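Local atomic coordinates of formyltransferase (Francisella tularensis subsp. tularensis, PDB entry 4NV1), a protein that belongs to the formyltransferase family, pairs with a second copy of itself, and holds dTDP-4-amino-4,6-dideoxyglucose in a pocket. Residues 106-114 against 210-218; 133-141 against 153-164. All coordinates share one frame; numbering follows the deposited sequence.

How the interactions relate
From the N terminus the chain first lays down the parallel core of the mixed sheet, then reaches helix 106-113, the first half of interaction 1. It continues through strand 117-123 into strand 133-139 at one margin of the sheet, and interaction 2 closes a short loop as helix 147-170 turns back over that strand. Only much later does helix 205-214 close the long loop of interaction 1, so interaction 2 lies wholly within it. Interaction 2 holds helix to sheet; interaction 1 joins the formyltransferase core to the C-terminal region. The two meet at Val141, whose CG1 packs 4.0 Å from Ile111 CG1 and also touches the Arg213 guanidinium.

Interaction 1. Residues 106-114 against 210-218; sequences PQVFSIINK and DYLRAMTHP. With 0FX (dTDP-4-amino-4,6-dideoxyglucose), chain I.
Lys114 NZ reaches Asp210 OD2 at 2.8 Å, a salt bridge in which the ammonium comes in from above the carboxylate plane, the two side chains crossing at about a right angle. Just past its helix, Lys114 bends at chi2 (-61°), which brings the same NZ back to Ile111 O, 2.9 Å away. Arg213 grips the other carboxylate oxygen side-on, NE and NH2 both donating to Asp210 OD1 in the guanidinium plane; its NH1 bonds the carbonyls of Glu145 and Asn142. Asp210 thus has a cation at each oxygen, which would probably favour its ionised form.

At the far end, Gln107 NE2 gives an almost straight bond (178°) to O3 of dTDP-4-amino-4,6-dideoxyglucose, 2.9 Å long, and also bonds Ser147. His217, held through ND1 by Ser147, lays one ring face against the ligand, C1 sitting over the ring centre. The two nearly antiparallel helices, 106-113 of the formyltransferase core and 205-214 of the C-terminal region, form a seam that ends at the ligand pocket, where Gln107 and His217 lie.

Along the seam Ala214 CB fits among Val108, Ile111 and Ile112, 3.6 Å from both Ile111 CB and Ile112 CG1. Ile111 CG2 sits over the centre of one face of the Arg213 guanidinium. Farther out, Ile112 CD1 lies alongside Tyr211, and Met194 of helix 188-195 packs on Val108 and Ile112.

Interaction 2. Residues 133-141 against 153-164; sequences IIIQEEVEV and KVQKKEVELFTK
Lys157 NZ is shared by two glutamates, Glu137 on the strand and Glu160 one helical turn on, and treats them very unequally. The setting is helix-on-sheet packing in an alpha/beta fold: helix 147-170 runs back, roughly antiparallel, over strand 133-139, the last strand at this side of the mixed sheet. The bond from Lys157 NZ to Glu160 OE2 is short at 2.6 Å and comes in on the syn side of the carboxylate. Glu137 offers both oxygens at long range, its OE1 3.4 Å from Lys157 NZ and OE2 only slightly farther, so that these two bonds are weak. The shared cation probably offsets the repulsion expected between the two carboxylates. Bends at chi2 and chi3 (62° and 68°) fold the lysine across the extended Glu137 at about a right angle, laying its CD and CE against the carboxylate as well.

Ile134 and Ile135 form a classic beta bulge opposite Ile121 on the adjoining strand 117-123. Alternate residues Ile135, Glu137 and Val139 face the helix; Gln136 between them points away and bonds Thr120.

Leu161 makes the apolar contact at the Ile135 end, its CD2 3.7 Å from Ile135 CD1 while CD1 rests on the strand backbone at Glu137 N. Leu161 also packs on Ile121. At the other end Val139 divides its methyls: CG2 touches both Val154 CG2 and Lys157 CB, and CG1 presses on Lys153. That lysine, bent along its length, has Glu145 as salt-bridge partner and also donates to the backbone just beyond Val139, Lys153 NZ lying 2.7 Å from Glu140 O. The ammonium is tilted 34° from the carbonyl plane. Behind it Lys153 CE is packed tightly, 3.5 Å from Val139 CG1.

Interaction 1. Residues 106-114 against 210-218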
loop_
_atom_site.group_PDB
_atom_site.type_symbol
_atom_site.label_atom_id
_atom_site.label_comp_id
_atom_site.label_asym_id
_atom_site.label_seq_id
_atom_site.Cartn_x
_atom_site.Cartn_y
_atom_site.Cartn_z
ATOM N N PRO A 106 2.387 -21.381 0.106
ATOM C CA PRO A 106 2.250 -21.774 -1.309
ATOM C C PRO A 106 1.805 -20.637 -2.162
ATOM O O PRO A 106 2.430 -20.395 -3.203
ATOM C CB PRO A 106 1.235 -22.910 -1.294
ATOM C CG PRO A 106 0.630 -22.903 0.092
ATOM C CD PRO A 106 1.607 -22.260 1.007
ATOM N N GLN A 107 0.800 -19.883 -1.717
ATOM C CA GLN A 107 0.325 -18.778 -2.535
ATOM C C GLN A 107 1.370 -17.652 -2.719
ATOM O O GLN A 107 1.488 -17.073 -3.805
ATOM C CB GLN A 107 -1.069 -18.241 -2.152
ATOM C CG GLN A 107 -1.096 -17.230 -1.004
ATOM C CD GLN A 107 -0.755 -17.860 0.287
ATOM O OE1 GLN A 107 -0.667 -19.091 0.382
ATOM N NE2 GLN A 107 -0.627 -17.048 1.341
ATOM N N VAL A 108 2.189 -17.401 -1.704
ATOM C CA VAL A 108 3.242 -16.420 -1.859
ATOM C C VAL A 108 4.173 -16.857 -2.972
ATOM O O VAL A 108 4.413 -16.113 -3.932
ATOM C CB VAL A 108 4.027 -16.186 -0.580
ATOM C CG1 VAL A 108 5.154 -15.215 -0.850
ATOM C CG2 VAL A 108 3.134 -15.663 0.535
ATOM N N PHE A 109 4.690 -18.059 -2.854
ATOM C CA PHE A 109 5.592 -18.617 -3.876
ATOM C C PHE A 109 4.916 -18.669 -5.247
ATOM O O PHE A 109 5.582 -18.449 -6.223
ATOM C CB PHE A 109 6.131 -20.002 -3.438
ATOM C CG PHE A 109 7.191 -19.894 -2.407
ATOM C CD1 PHE A 109 6.870 -19.879 -1.075
ATOM C CD2 PHE A 109 8.504 -19.728 -2.787
ATOM C CE1 PHE A 109 7.858 -19.686 -0.135
ATOM C CE2 PHE A 109 9.477 -19.499 -1.867
ATOM C CZ PHE A 109 9.153 -19.543 -0.525
ATOM N N SER A 110 3.613 -18.883 -5.342
ATOM C CA SER A 110 2.973 -18.967 -6.643
ATOM C C SER A 110 2.911 -17.601 -7.286
ATOM O O SER A 110 3.105 -17.462 -8.508
ATOM C CB SER A 110 1.588 -19.667 -6.645
ATOM O OG SER A 110 1.603 -21.094 -6.568
ATOM N N ILE A 111 2.733 -16.564 -6.482
ATOM C CA ILE A 111 2.595 -15.233 -7.055
ATOM C C ILE A 111 3.899 -14.854 -7.692
ATOM O O ILE A 111 3.955 -14.182 -8.751
ATOM C CB ILE A 111 2.119 -14.177 -5.994
ATOM C CG1 ILE A 111 0.628 -14.309 -5.697
ATOM C CG2 ILE A 111 2.295 -12.783 -6.583
ATOM C CD1 ILE A 111 0.185 -13.669 -4.383
ATOM N N ILE A 112 4.965 -15.259 -7.039
ATOM C CA ILE A 112 6.296 -15.040 -7.574
ATOM C C ILE A 112 6.774 -15.957 -8.688
ATOM O O ILE A 112 7.280 -15.473 -9.708
ATOM C CB ILE A 112 7.336 -15.052 -6.444
ATOM C CG1 ILE A 112 7.059 -13.866 -5.492
ATOM C CG2 ILE A 112 8.766 -15.044 -6.998
ATOM C CD1 ILE A 112 7.707 -14.002 -4.109
ATOM N N ASN A 113 6.697 -17.265 -8.465
ATOM C CA ASN A 113 7.261 -18.214 -9.409
ATOM C C ASN A 113 6.321 -18.765 -10.441
ATOM O O ASN A 113 6.736 -19.512 -11.246
ATOM C CB ASN A 113 8.012 -19.304 -8.654
ATOM C CG ASN A 113 7.114 -20.288 -7.920
ATOM O OD1 ASN A 113 5.974 -20.549 -8.280
ATOM N ND2 ASN A 113 7.676 -20.875 -6.889
ATOM N N LYS A 114 5.065 -18.361 -10.444
ATOM C CA LYS A 114 4.027 -18.749 -11.355
ATOM C C LYS A 114 3.637 -20.211 -11.455
ATOM O O LYS A 114 2.802 -20.483 -12.282
ATOM C CB LYS A 114 4.220 -18.196 -12.781
ATOM C CG LYS A 114 4.872 -16.829 -12.816
ATOM C CD LYS A 114 3.972 -15.838 -12.078
ATOM C CE LYS A 114 4.516 -14.420 -12.116
ATOM N NZ LYS A 114 3.414 -13.565 -11.550
ATOM N N ASP A 210 5.067 -8.069 -8.488
ATOM C CA ASP A 210 4.681 -9.454 -8.149
ATOM C C ASP A 210 5.344 -9.793 -6.847
ATOM O O ASP A 210 4.644 -10.244 -5.972
ATOM C CB ASP A 210 4.989 -10.466 -9.250
ATOM C CG ASP A 210 4.076 -10.287 -10.456
ATOM O OD1 ASP A 210 3.081 -9.510 -10.397
ATOM O OD2 ASP A 210 4.373 -10.924 -11.482
ATOM N N TYR A 211 6.610 -9.456 -6.653
ATOM C CA TYR A 211 7.214 -9.723 -5.355
ATOM C C TYR A 211 6.491 -8.969 -4.183
ATOM O O TYR A 211 6.244 -9.526 -3.096
ATOM C CB TYR A 211 8.699 -9.366 -5.380
ATOM C CG TYR A 211 9.327 -9.368 -4.008
ATOM C CD1 TYR A 211 9.849 -10.516 -3.462
ATOM C CD2 TYR A 211 9.347 -8.218 -3.238
ATOM C CE1 TYR A 211 10.399 -10.528 -2.191
ATOM C CE2 TYR A 211 9.899 -8.214 -1.980
ATOM C CZ TYR A 211 10.399 -9.370 -1.431
ATOM O OH TYR A 211 10.929 -9.369 -0.145
ATOM N N LEU A 212 6.237 -7.681 -4.367
ATOM C CA LEU A 212 5.627 -6.854 -3.311
ATOM C C LEU A 212 4.209 -7.343 -2.945
ATOM O O LEU A 212 3.842 -7.491 -1.757
ATOM C CB LEU A 212 5.637 -5.374 -3.739
ATOM C CG LEU A 212 7.059 -4.828 -3.647
ATOM C CD1 LEU A 212 7.222 -3.479 -4.317
ATOM C CD2 LEU A 212 7.550 -4.828 -2.208
ATOM N N ARG A 213 3.414 -7.652 -3.965
ATOM C CA ARG A 213 2.119 -8.217 -3.699
ATOM C C ARG A 213 2.114 -9.616 -3.083
ATOM O O ARG A 213 1.256 -9.916 -2.208
ATOM C CB ARG A 213 1.149 -8.054 -4.869
ATOM C CG ARG A 213 1.347 -9.055 -6.013
ATOM C CD ARG A 213 0.723 -8.534 -7.275
ATOM N NE ARG A 213 0.963 -9.325 -8.479
ATOM C CZ ARG A 213 0.071 -10.154 -9.015
ATOM N NH1 ARG A 213 -1.052 -10.409 -8.404
ATOM N NH2 ARG A 213 0.327 -10.794 -10.161
ATOM N N ALA A 214 3.095 -10.440 -3.438
ATOM C CA ALA A 214 3.183 -11.783 -2.851
ATOM C C ALA A 214 3.502 -11.681 -1.350
ATOM O O ALA A 214 3.136 -12.530 -0.563
ATOM C CB ALA A 214 4.278 -12.612 -3.506
ATOM N N MET A 215 4.212 -10.624 -0.953
ATOM C CA MET A 215 4.575 -10.392 0.439
ATOM C C MET A 215 3.625 -9.534 1.274
ATOM O O MET A 215 3.917 -9.291 2.456
ATOM C CB MET A 215 5.974 -9.761 0.497
ATOM C CG MET A 215 7.115 -10.576 -0.075
ATOM S SD MET A 215 7.458 -12.154 0.705
ATOM C CE MET A 215 8.427 -11.675 2.101
ATOM N N THR A 216 2.488 -9.174 0.689
ATOM C CA THR A 216 1.464 -8.371 1.293
ATOM C C THR A 216 0.240 -9.180 1.704
ATOM O O THR A 216 -0.486 -9.772 0.879
ATOM C CB THR A 216 1.062 -7.152 0.411
ATOM O OG1 THR A 216 2.231 -6.382 0.051
ATOM C CG2 THR A 216 0.081 -6.286 1.160
ATOM N N HIS A 217 0.070 -9.243 3.024
ATOM C CA HIS A 217 -0.933 -10.072 3.663
ATOM C C HIS A 217 -1.242 -9.434 5.041
ATOM O O HIS A 217 -0.636 -9.869 6.023
ATOM C CB HIS A 217 -0.398 -11.489 3.809
ATOM C CG HIS A 217 -1.465 -12.521 4.041
ATOM N ND1 HIS A 217 -1.631 -13.626 3.230
ATOM C CD2 HIS A 217 -2.439 -12.606 4.982
ATOM C CE1 HIS A 217 -2.662 -14.332 3.650
ATOM N NE2 HIS A 217 -3.172 -13.732 4.712
ATOM N N PRO A 218 -2.150 -8.430 5.079
ATOM C CA PRO A 218 -2.466 -7.843 6.379
ATOM C C PRO A 218 -2.940 -8.959 7.313
ATOM O O PRO A 218 -3.605 -9.894 6.885
ATOM C CB PRO A 218 -3.598 -6.868 6.082
ATOM C CG PRO A 218 -3.474 -6.537 4.664
ATOM C CD PRO A 218 -2.939 -7.801 4.003
HETATM O O4P 0FX I . -2.701 -21.214 7.391
HETATM P P2 0FX I . -3.027 -20.875 8.869
HETATM O O3P 0FX I . -4.356 -20.418 9.431
HETATM O O1G 0FX I . -1.983 -21.538 9.869
HETATM C C1G 0FX I . -1.949 -22.931 10.072
HETATM C C2G 0FX I . -0.745 -23.029 10.995
HETATM O O2G 0FX I . -0.750 -21.993 11.982
HETATM C C3G 0FX I . 0.557 -22.941 10.224
HETATM O O3G 0FX I . 1.543 -23.256 11.230
HETATM C C4G 0FX I . 0.493 -23.926 9.040
HETATM N N4A 0FX I . 1.740 -23.992 8.291
HETATM C C5G 0FX I . -0.666 -23.630 8.081
HETATM C C6G 0FX I . -0.740 -24.655 6.956
HETATM O O5G 0FX I . -1.869 -23.677 8.851
HETATM O OPP 0FX I . -2.582 -19.453 9.436
HETATM P P 0FX I . -1.283 -18.555 9.336
HETATM O O1P 0FX I . -0.095 -18.995 10.166
HETATM O O2P 0FX I . -2.125 -17.295 9.496
HETATM O O5 0FX I . -0.849 -18.381 7.792
HETATM C C5 0FX I . -1.844 -17.901 6.879
HETATM C C4 0FX I . -1.249 -16.981 5.828
HETATM O O4 0FX I . -0.944 -15.730 6.418
HETATM C C3 0FX I . 0.033 -17.432 5.198
HETATM O O3 0FX I . -0.173 -18.164 3.980
HETATM C C2 0FX I . 0.691 -16.118 4.772
HETATM C C1 0FX I . 0.201 -15.143 5.842
HETATM N N11 0FX I . 1.291 -14.851 6.778
HETATM C C61 0FX I . 1.435 -15.600 7.892
HETATM C C51 0FX I . 2.471 -15.340 8.764
HETATM C C5A 0FX I . 2.773 -16.132 10.020
HETATM C C21 0FX I . 2.130 -13.829 6.512
HETATM O O21 0FX I . 1.983 -13.036 5.432
HETATM N N31 0FX I . 3.118 -13.492 7.347
HETATM C C41 0FX I . 3.257 -14.257 8.451
HETATM O O41 0FX I . 4.243 -14.039 9.314
#

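Interaction 2. Residues 133-141 against 153-164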
loop_
_atom_site.group_PDB
_atom_site.type_symbol
_atom_site.label_atom_id
_atom_site.label_comp_id
_atom_site.label_asym_id
_atom_site.label_seq_id
_atom_site.Cartn_x
_atom_site.Cartn_y
_atom_site.Cartn_z
ATOM N N ILE A 133 -4.206 -38.070 -3.951
ATOM C CA ILE A 133 -5.131 -36.992 -4.074
ATOM C C ILE A 133 -6.574 -37.433 -4.288
ATOM O O ILE A 133 -6.947 -38.215 -5.172
ATOM C CB ILE A 133 -4.773 -36.051 -5.251
ATOM C CG1 ILE A 133 -3.383 -35.487 -5.041
ATOM C CG2 ILE A 133 -5.786 -34.918 -5.331
ATOM C CD1 ILE A 133 -2.828 -34.759 -6.250
ATOM N N ILE A 134 -7.445 -36.830 -3.510
ATOM C CA ILE A 134 -8.829 -37.164 -3.584
ATOM C C ILE A 134 -9.545 -36.238 -4.494
ATOM O O ILE A 134 -10.419 -36.647 -5.283
ATOM C CB ILE A 134 -9.462 -37.017 -2.216
ATOM C CG1 ILE A 134 -8.824 -38.004 -1.234
ATOM C CG2 ILE A 134 -10.940 -37.040 -2.324
ATOM C CD1 ILE A 134 -9.373 -37.946 0.159
ATOM N N ILE A 135 -9.252 -34.959 -4.293
ATOM C CA ILE A 135 -9.822 -33.906 -5.092
ATOM C C ILE A 135 -8.939 -32.633 -4.964
ATOM O O ILE A 135 -8.436 -32.323 -3.864
ATOM C CB ILE A 135 -11.270 -33.636 -4.758
ATOM C CG1 ILE A 135 -11.928 -32.889 -5.903
ATOM C CG2 ILE A 135 -11.523 -32.803 -3.488
ATOM C CD1 ILE A 135 -13.311 -32.320 -5.697
ATOM N N GLN A 136 -8.735 -31.931 -6.084
ATOM C CA GLN A 136 -8.018 -30.648 -6.017
ATOM C C GLN A 136 -8.459 -29.758 -7.143
ATOM O O GLN A 136 -8.930 -30.248 -8.196
ATOM C CB GLN A 136 -6.533 -30.862 -6.103
ATOM C CG GLN A 136 -6.077 -31.278 -7.497
ATOM C CD GLN A 136 -4.612 -31.540 -7.495
ATOM O OE1 GLN A 136 -4.129 -32.137 -8.432
ATOM N NE2 GLN A 136 -3.872 -31.099 -6.458
ATOM N N GLU A 137 -8.323 -28.459 -6.936
ATOM C CA GLU A 137 -8.688 -27.517 -7.998
ATOM C C GLU A 137 -7.798 -26.278 -8.012
ATOM O O GLU A 137 -7.532 -25.621 -6.968
ATOM C CB GLU A 137 -10.173 -27.185 -7.919
ATOM C CG GLU A 137 -10.676 -26.429 -9.138
ATOM C CD GLU A 137 -12.109 -25.952 -8.970
ATOM O OE1 GLU A 137 -12.870 -26.500 -8.136
ATOM O OE2 GLU A 137 -12.508 -25.016 -9.699
ATOM N N GLU A 138 -7.284 -25.965 -9.199
ATOM C CA GLU A 138 -6.555 -24.669 -9.356
ATOM C C GLU A 138 -7.391 -23.416 -9.118
ATOM O O GLU A 138 -8.614 -23.438 -9.268
ATOM C CB GLU A 138 -5.878 -24.592 -10.722
ATOM C CG GLU A 138 -5.026 -23.373 -10.991
ATOM C CD GLU A 138 -4.199 -23.548 -12.266
ATOM O OE1 GLU A 138 -4.290 -24.551 -12.976
ATOM O OE2 GLU A 138 -3.415 -22.672 -12.598
ATOM N N VAL A 139 -6.731 -22.350 -8.654
ATOM C CA VAL A 139 -7.316 -21.029 -8.453
ATOM C C VAL A 139 -6.510 -20.010 -9.248
ATOM O O VAL A 139 -5.270 -20.119 -9.336
ATOM C CB VAL A 139 -7.242 -20.716 -6.930
ATOM C CG1 VAL A 139 -7.354 -19.257 -6.625
ATOM C CG2 VAL A 139 -8.286 -21.540 -6.159
ATOM N N GLU A 140 -7.188 -19.030 -9.840
ATOM C CA GLU A 140 -6.564 -17.983 -10.680
ATOM C C GLU A 140 -5.862 -16.951 -9.791
ATOM O O GLU A 140 -6.384 -16.561 -8.725
ATOM C CB GLU A 140 -7.639 -17.159 -11.412
ATOM C CG GLU A 140 -8.310 -17.845 -12.590
ATOM C CD GLU A 140 -9.019 -16.861 -13.519
ATOM O OE1 GLU A 140 -9.833 -16.042 -13.016
ATOM O OE2 GLU A 140 -8.771 -16.922 -14.753
ATOM N N VAL A 141 -4.699 -16.502 -10.209
ATOM C CA VAL A 141 -4.083 -15.348 -9.568
ATOM C C VAL A 141 -4.281 -14.168 -10.507
ATOM O O VAL A 141 -3.661 -14.105 -11.582
ATOM C CB VAL A 141 -2.602 -15.564 -9.357
ATOM C CG1 VAL A 141 -1.994 -14.330 -8.694
ATOM C CG2 VAL A 141 -2.354 -16.789 -8.525
ATOM N N LYS A 153 -9.222 -16.889 -1.599
ATOM C CA LYS A 153 -9.817 -17.732 -2.647
ATOM C C LYS A 153 -9.515 -19.189 -2.403
ATOM O O LYS A 153 -10.378 -20.010 -2.676
ATOM C CB LYS A 153 -9.324 -17.411 -4.079
ATOM C CG LYS A 153 -10.224 -16.425 -4.790
ATOM C CD LYS A 153 -9.469 -15.347 -5.560
ATOM C CE LYS A 153 -8.515 -15.957 -6.529
ATOM N NZ LYS A 153 -8.541 -15.207 -7.800
ATOM N N VAL A 154 -8.307 -19.494 -1.943
ATOM C CA VAL A 154 -7.842 -20.870 -1.783
ATOM C C VAL A 154 -8.642 -21.503 -0.644
ATOM O O VAL A 154 -9.246 -22.582 -0.800
ATOM C CB VAL A 154 -6.320 -20.945 -1.620
ATOM C CG1 VAL A 154 -5.841 -22.276 -1.115
ATOM C CG2 VAL A 154 -5.664 -20.694 -2.997
ATOM N N GLN A 155 -8.813 -20.722 0.408
ATOM C CA GLN A 155 -9.524 -21.180 1.588
ATOM C C GLN A 155 -10.940 -21.516 1.285
ATOM O O GLN A 155 -11.412 -22.601 1.603
ATOM C CB GLN A 155 -9.373 -20.208 2.767
ATOM C CG GLN A 155 -9.632 -20.820 4.103
ATOM C CD GLN A 155 -9.293 -19.876 5.265
ATOM O OE1 GLN A 155 -10.181 -19.208 5.786
ATOM N NE2 GLN A 155 -8.036 -19.822 5.661
ATOM N N LYS A 156 -11.652 -20.625 0.639
ATOM C CA LYS A 156 -12.970 -20.928 0.139
ATOM C C LYS A 156 -13.047 -22.127 -0.818
ATOM O O LYS A 156 -14.009 -22.906 -0.813
ATOM C CB LYS A 156 -13.409 -19.690 -0.622
ATOM C CG LYS A 156 -14.855 -19.678 -1.055
ATOM C CD LYS A 156 -15.371 -18.243 -1.075
ATOM C CE LYS A 156 -15.081 -17.518 0.245
ATOM N NZ LYS A 156 -14.419 -16.180 0.080
ATOM N N LYS A 157 -12.029 -22.326 -1.642
ATOM C CA LYS A 157 -12.056 -23.489 -2.543
ATOM C C LYS A 157 -11.926 -24.766 -1.688
ATOM O O LYS A 157 -12.644 -25.744 -1.851
ATOM C CB LYS A 157 -10.923 -23.350 -3.559
ATOM C CG LYS A 157 -10.813 -24.523 -4.531
ATOM C CD LYS A 157 -12.081 -24.644 -5.372
ATOM C CE LYS A 157 -12.249 -23.493 -6.327
ATOM N NZ LYS A 157 -13.657 -23.515 -6.788
ATOM N N GLU A 158 -11.045 -24.715 -0.711
ATOM C CA GLU A 158 -10.847 -25.776 0.254
ATOM C C GLU A 158 -12.137 -26.241 0.823
ATOM O O GLU A 158 -12.362 -27.419 0.757
ATOM C CB GLU A 158 -10.007 -25.376 1.440
ATOM C CG GLU A 158 -8.500 -25.377 1.235
ATOM C CD GLU A 158 -7.793 -24.859 2.482
ATOM O OE1 GLU A 158 -7.963 -23.641 2.753
ATOM O OE2 GLU A 158 -7.065 -25.622 3.181
ATOM N N VAL A 159 -12.928 -25.325 1.393
ATOM C CA VAL A 159 -14.231 -25.639 1.982
ATOM C C VAL A 159 -15.305 -26.135 1.000
ATOM O O VAL A 159 -16.054 -27.095 1.266
ATOM C CB VAL A 159 -14.718 -24.434 2.790
ATOM C CG1 VAL A 159 -16.124 -24.682 3.254
ATOM C CG2 VAL A 159 -13.804 -24.243 3.996
ATOM N N GLU A 160 -15.317 -25.550 -0.188
ATOM C CA GLU A 160 -16.133 -26.072 -1.274
ATOM C C GLU A 160 -15.735 -27.474 -1.758
ATOM O O GLU A 160 -16.586 -28.344 -1.968
ATOM C CB GLU A 160 -16.161 -25.035 -2.394
ATOM C CG GLU A 160 -16.861 -25.556 -3.623
ATOM C CD GLU A 160 -16.404 -24.874 -4.908
ATOM O OE1 GLU A 160 -17.015 -25.232 -5.932
ATOM O OE2 GLU A 160 -15.454 -24.049 -4.924
ATOM N N LEU A 161 -14.442 -27.758 -1.818
ATOM C CA LEU A 161 -14.004 -29.096 -2.210
ATOM C C LEU A 161 -14.296 -30.126 -1.111
ATOM O O LEU A 161 -14.735 -31.221 -1.361
ATOM C CB LEU A 161 -12.534 -29.146 -2.562
ATOM C CG LEU A 161 -12.112 -28.338 -3.790
ATOM C CD1 LEU A 161 -10.654 -28.611 -4.021
ATOM C CD2 LEU A 161 -12.743 -28.716 -5.124
ATOM N N PHE A 162 -14.183 -29.733 0.150
ATOM C CA PHE A 162 -14.435 -30.676 1.238
ATOM C C PHE A 162 -15.932 -30.975 1.316
ATOM O O PHE A 162 -16.369 -32.114 1.564
ATOM C CB PHE A 162 -13.932 -30.036 2.530
ATOM C CG PHE A 162 -14.236 -30.824 3.756
ATOM C CD1 PHE A 162 -13.506 -31.946 4.051
ATOM C CD2 PHE A 162 -15.182 -30.404 4.641
ATOM C CE1 PHE A 162 -13.755 -32.672 5.211
ATOM C CE2 PHE A 162 -15.477 -31.127 5.780
ATOM C CZ PHE A 162 -14.755 -32.264 6.071
ATOM N N THR A 163 -16.735 -29.920 1.142
ATOM C CA THR A 163 -18.182 -30.066 1.075
ATOM C C THR A 163 -18.542 -31.124 -0.019
ATOM O O THR A 163 -19.338 -32.015 0.208
ATOM C CB THR A 163 -18.840 -28.707 0.785
ATOM O OG1 THR A 163 -18.470 -27.743 1.779
ATOM C CG2 THR A 163 -20.324 -28.805 0.661
ATOM N N LYS A 164 -17.908 -31.053 -1.176
ATOM C CA LYS A 164 -18.184 -31.947 -2.306
ATOM C C LYS A 164 -17.761 -33.384 -2.053
ATOM O O LYS A 164 -18.316 -34.292 -2.638
ATOM C CB LYS A 164 -17.492 -31.394 -3.545
ATOM C CG LYS A 164 -17.949 -31.979 -4.883
ATOM C CD LYS A 164 -17.325 -31.304 -6.108
ATOM C CE LYS A 164 -17.595 -32.083 -7.393
ATOM N NZ LYS A 164 -16.416 -31.978 -8.315
#